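Local structure of octaprenyl Pyrophosphate Synthase (Helicobacter pylori, 3TC1) at residues R157-K162 and A195-D200. The protein probably catalyses the chain elongation of an allylic diphosphate with isopentenyl diphosphate to make octaprenyl diphosphate, in a magnesium-dependent reaction. Sequence-based numbering, arbitrary orientation.
With MG (magnesium ion), chain D.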
ATOM      1  N   ARG B 157      -7.445 -11.133 -18.193  1.00 14.54           N
ATOM      2  CA  ARG B 157      -7.937 -10.580 -16.933  1.00 16.28           C
ATOM      3  C   ARG B 157      -6.803  -9.869 -16.207  1.00 15.05           C
ATOM      4  O   ARG B 157      -6.986  -8.783 -15.648  1.00 13.70           O
ATOM      5  CB  ARG B 157      -8.510 -11.695 -16.054  1.00 38.29           C
ATOM      6  CG  ARG B 157      -9.063 -11.192 -14.736  1.00 45.37           C
ATOM      7  CD  ARG B 157      -9.800 -12.279 -13.977  1.00 51.84           C
ATOM      8  NE  ARG B 157     -10.360 -11.766 -12.730  1.00 55.89           N
ATOM      9  CZ  ARG B 157     -11.156 -12.461 -11.926  1.00 57.61           C
ATOM     10  NH1 ARG B 157     -11.493 -13.706 -12.235  1.00 59.04           N
ATOM     11  NH2 ARG B 157     -11.615 -11.910 -10.810  1.00 59.33           N
ATOM     12  N   ILE B 158      -5.622 -10.479 -16.222  1.00 14.33           N
ATOM     13  CA  ILE B 158      -4.460  -9.881 -15.570  1.00 16.56           C
ATOM     14  C   ILE B 158      -4.060  -8.577 -16.254  1.00 16.67           C
ATOM     15  O   ILE B 158      -3.806  -7.576 -15.585  1.00 16.46           O
ATOM     16  CB  ILE B 158      -3.253 -10.848 -15.576  1.00 15.71           C
ATOM     17  CG1 ILE B 158      -3.569 -12.064 -14.700  1.00 18.41           C
ATOM     18  CG2 ILE B 158      -1.995 -10.124 -15.098  1.00 16.57           C
ATOM     19  CD1 ILE B 158      -2.511 -13.162 -14.738  1.00 16.63           C
ATOM     20  N   LEU B 159      -4.005  -8.588 -17.585  1.00 16.34           N
ATOM     21  CA  LEU B 159      -3.636  -7.383 -18.324  1.00 18.01           C
ATOM     22  C   LEU B 159      -4.589  -6.238 -18.021  1.00 16.82           C
ATOM     23  O   LEU B 159      -4.163  -5.096 -17.827  1.00 16.53           O
ATOM     24  CB  LEU B 159      -3.630  -7.645 -19.836  1.00 21.44           C
ATOM     25  CG  LEU B 159      -2.231  -7.677 -20.458  1.00 24.45           C
ATOM     26  CD1 LEU B 159      -1.481  -8.858 -19.874  1.00 27.83           C
ATOM     27  CD2 LEU B 159      -2.303  -7.784 -21.983  1.00 23.94           C
ATOM     28  N   GLU B 160      -5.880  -6.548 -17.990  1.00 16.33           N
ATOM     29  CA  GLU B 160      -6.905  -5.549 -17.709  1.00 18.83           C
ATOM     30  C   GLU B 160      -6.780  -5.004 -16.282  1.00 18.64           C
ATOM     31  O   GLU B 160      -6.841  -3.787 -16.059  1.00 17.07           O
ATOM     32  CB  GLU B 160      -8.290  -6.164 -17.915  1.00 22.51           C
ATOM     33  CG  GLU B 160      -8.615  -6.512 -19.359  1.00 27.23           C
ATOM     34  CD  GLU B 160      -9.706  -7.566 -19.470  1.00 31.30           C
ATOM     35  OE1 GLU B 160     -10.468  -7.733 -18.496  1.00 34.61           O
ATOM     36  OE2 GLU B 160      -9.810  -8.224 -20.529  1.00 31.84           O
ATOM     37  N   ASP B 161      -6.603  -5.903 -15.319  1.00 14.67           N
ATOM     38  CA  ASP B 161      -6.475  -5.494 -13.924  1.00 15.31           C
ATOM     39  C   ASP B 161      -5.177  -4.771 -13.595  1.00 15.99           C
ATOM     40  O   ASP B 161      -5.193  -3.741 -12.919  1.00 15.71           O
ATOM     41  CB  ASP B 161      -6.616  -6.702 -12.991  1.00 17.07           C
ATOM     42  CG  ASP B 161      -8.054  -7.144 -12.822  1.00 19.25           C
ATOM     43  OD1 ASP B 161      -8.959  -6.355 -13.160  1.00 21.50           O
ATOM     44  OD2 ASP B 161      -8.286  -8.271 -12.335  1.00 19.60           O
ATOM     45  N   LYS B 162      -4.050  -5.303 -14.064  1.00 16.31           N
ATOM     46  CA  LYS B 162      -2.755  -4.692 -13.770  1.00 18.11           C
ATOM     47  C   LYS B 162      -2.358  -3.482 -14.600  1.00 17.88           C
ATOM     48  O   LYS B 162      -1.573  -2.654 -14.139  1.00 19.75           O
ATOM     49  CB  LYS B 162      -1.632  -5.726 -13.884  1.00 25.09           C
ATOM     50  CG  LYS B 162      -1.569  -6.721 -12.748  1.00 31.18           C
ATOM     51  CD  LYS B 162      -0.244  -7.473 -12.762  1.00 34.09           C
ATOM     52  CE  LYS B 162       0.930  -6.520 -12.563  1.00 38.73           C
ATOM     53  NZ  LYS B 162       2.243  -7.215 -12.646  1.00 40.58           N
ATOM     54  N   ALA B 195      -3.523  -2.326 -25.720  1.00 18.36           N
ATOM     55  CA  ALA B 195      -2.505  -2.336 -26.769  1.00 18.76           C
ATOM     56  C   ALA B 195      -1.120  -2.104 -26.162  1.00 19.78           C
ATOM     57  O   ALA B 195      -0.147  -2.775 -26.515  1.00 18.90           O
ATOM     58  CB  ALA B 195      -2.804  -1.266 -27.799  1.00 13.54           C
ATOM     59  N   PHE B 196      -1.049  -1.153 -25.238  1.00 15.69           N
ATOM     60  CA  PHE B 196       0.202  -0.814 -24.578  1.00 17.91           C
ATOM     61  C   PHE B 196       0.874  -2.008 -23.900  1.00 16.29           C
ATOM     62  O   PHE B 196       2.071  -2.220 -24.063  1.00 16.18           O
ATOM     63  CB  PHE B 196      -0.027   0.280 -23.532  1.00 22.66           C
ATOM     64  CG  PHE B 196       1.194   0.597 -22.718  1.00 25.43           C
ATOM     65  CD1 PHE B 196       2.234   1.348 -23.260  1.00 27.25           C
ATOM     66  CD2 PHE B 196       1.328   0.104 -21.424  1.00 28.23           C
ATOM     67  CE1 PHE B 196       3.391   1.601 -22.526  1.00 27.04           C
ATOM     68  CE2 PHE B 196       2.484   0.352 -20.681  1.00 28.68           C
ATOM     69  CZ  PHE B 196       3.514   1.102 -21.236  1.00 26.83           C
ATOM     70  N   GLN B 197       0.112  -2.785 -23.139  1.00 15.26           N
ATOM     71  CA  GLN B 197       0.694  -3.927 -22.443  1.00 15.55           C
ATOM     72  C   GLN B 197       1.026  -5.086 -23.378  1.00 15.69           C
ATOM     73  O   GLN B 197       1.953  -5.850 -23.115  1.00 16.39           O
ATOM     74  CB  GLN B 197      -0.232  -4.413 -21.328  1.00 18.22           C
ATOM     75  CG  GLN B 197       0.419  -5.437 -20.398  1.00 20.01           C
ATOM     76  CD  GLN B 197       1.710  -4.922 -19.782  1.00 22.63           C
ATOM     77  OE1 GLN B 197       1.725  -3.878 -19.126  1.00 22.13           O
ATOM     78  NE2 GLN B 197       2.802  -5.651 -19.993  1.00 22.63           N
ATOM     79  N   ILE B 198       0.268  -5.233 -24.459  1.00 17.46           N
ATOM     80  CA  ILE B 198       0.550  -6.306 -25.408  1.00 16.98           C
ATOM     81  C   ILE B 198       1.893  -5.998 -26.084  1.00 17.26           C
ATOM     82  O   ILE B 198       2.747  -6.879 -26.217  1.00 17.33           O
ATOM     83  CB  ILE B 198      -0.573  -6.427 -26.467  1.00 13.60           C
ATOM     84  CG1 ILE B 198      -1.850  -6.952 -25.801  1.00 12.06           C
ATOM     85  CG2 ILE B 198      -0.160  -7.396 -27.579  1.00 11.85           C
ATOM     86  CD1 ILE B 198      -3.084  -6.876 -26.693  1.00 13.95           C
ATOM     87  N   ILE B 199       2.084  -4.740 -26.479  1.00 15.04           N
ATOM     88  CA  ILE B 199       3.328  -4.320 -27.120  1.00 14.27           C
ATOM     89  C   ILE B 199       4.483  -4.436 -26.127  1.00 15.61           C
ATOM     90  O   ILE B 199       5.618  -4.753 -26.500  1.00 15.20           O
ATOM     91  CB  ILE B 199       3.243  -2.855 -27.629  1.00 14.45           C
ATOM     92  CG1 ILE B 199       2.234  -2.757 -28.775  1.00 13.18           C
ATOM     93  CG2 ILE B 199       4.620  -2.366 -28.065  1.00 13.03           C
ATOM     94  CD1 ILE B 199       2.543  -3.661 -29.961  1.00 15.01           C
ATOM     95  N   ASP B 200       4.197  -4.177 -24.859  1.00 13.91           N
ATOM     96  CA  ASP B 200       5.237  -4.279 -23.851  1.00 13.93           C
ATOM     97  C   ASP B 200       5.660  -5.738 -23.715  1.00 13.17           C
ATOM     98  O   ASP B 200       6.850  -6.043 -23.626  1.00 10.29           O
ATOM     99  CB  ASP B 200       4.750  -3.766 -22.507  1.00 15.04           C
ATOM    100  CG  ASP B 200       5.809  -3.874 -21.447  1.00 18.18           C
ATOM    101  OD1 ASP B 200       6.773  -3.077 -21.484  1.00 20.37           O
ATOM    102  OD2 ASP B 200       5.682  -4.772 -20.592  1.00 18.16           O
TER
HETATM  103 MG    MG D 501       7.339  -6.009 -19.737  1.00 32.47          MG
HETATM  104  O   HOH W   1       8.561  -5.893 -21.903  1.00 24.24           O
HETATM  105  O   HOH W   2       8.696  -4.258 -19.149  1.00 35.36           O
HETATM  106  O   HOH W   3       6.158  -7.847 -20.299  1.00 22.61           O
HETATM  107  O   HOH W   4       8.814  -7.564 -18.760  1.00 27.54           O
HETATM  108  O   HOH W   5       5.816  -6.000 -17.747  1.00 37.19           O
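L159 of helix 152-177 sets its branch point against the aliphatic part of Q197 on helix 182-205, with L159 CG 3.5 Å from Q197 CG, a close approach for two saturated carbons. L159 CA and Q197 CA are 6.9 Å apart. The two side chains slant across each other, and both methyls of L159 reach the same carbon: L159 CD1 and CD2 each lie 3.9 Å from Q197 CG. L159 CD2 also touches I198 CG1, and the I198 side chain crosses that of L159 at about a right angle. I198 also packs on T272, A276 and Y279 of helix 268-286.

Against these close-set carbons stands the looser metal side, where Q197 and D200 are only partly buried and five waters complete the six-fold shell of a magnesium ion bound by D200 OD2 at 2.2 Å. No hydrogen bond crosses between the two segments. The Q197 chain leaves with CG anti to the backbone N (chi1 -170°) and bends at chi2 (56°), which carries the amide off L159 toward the metal. There NE2 is hydrogen-bonded to D201 OD1 on its own helix, and OE1 to T163 OG1, just past 157-162. A weak, bent bond also runs from Q197 NE2 to D200 OD2, at 3.1 Å. D200 and D201 begin the sequence DDLLD, the second aspartate-rich motif of the all-helical polyprenyl synthetases, whose carboxylates in relatives bind diphosphate through magnesium.

Q197 thus joins two environments: its CB and CG lie against L159, while its amide, held mainly by D201 and T163, is fixed in rotation. Because it touches the ligand atom D200 OD2 only weakly, it may at most help to place these aspartates.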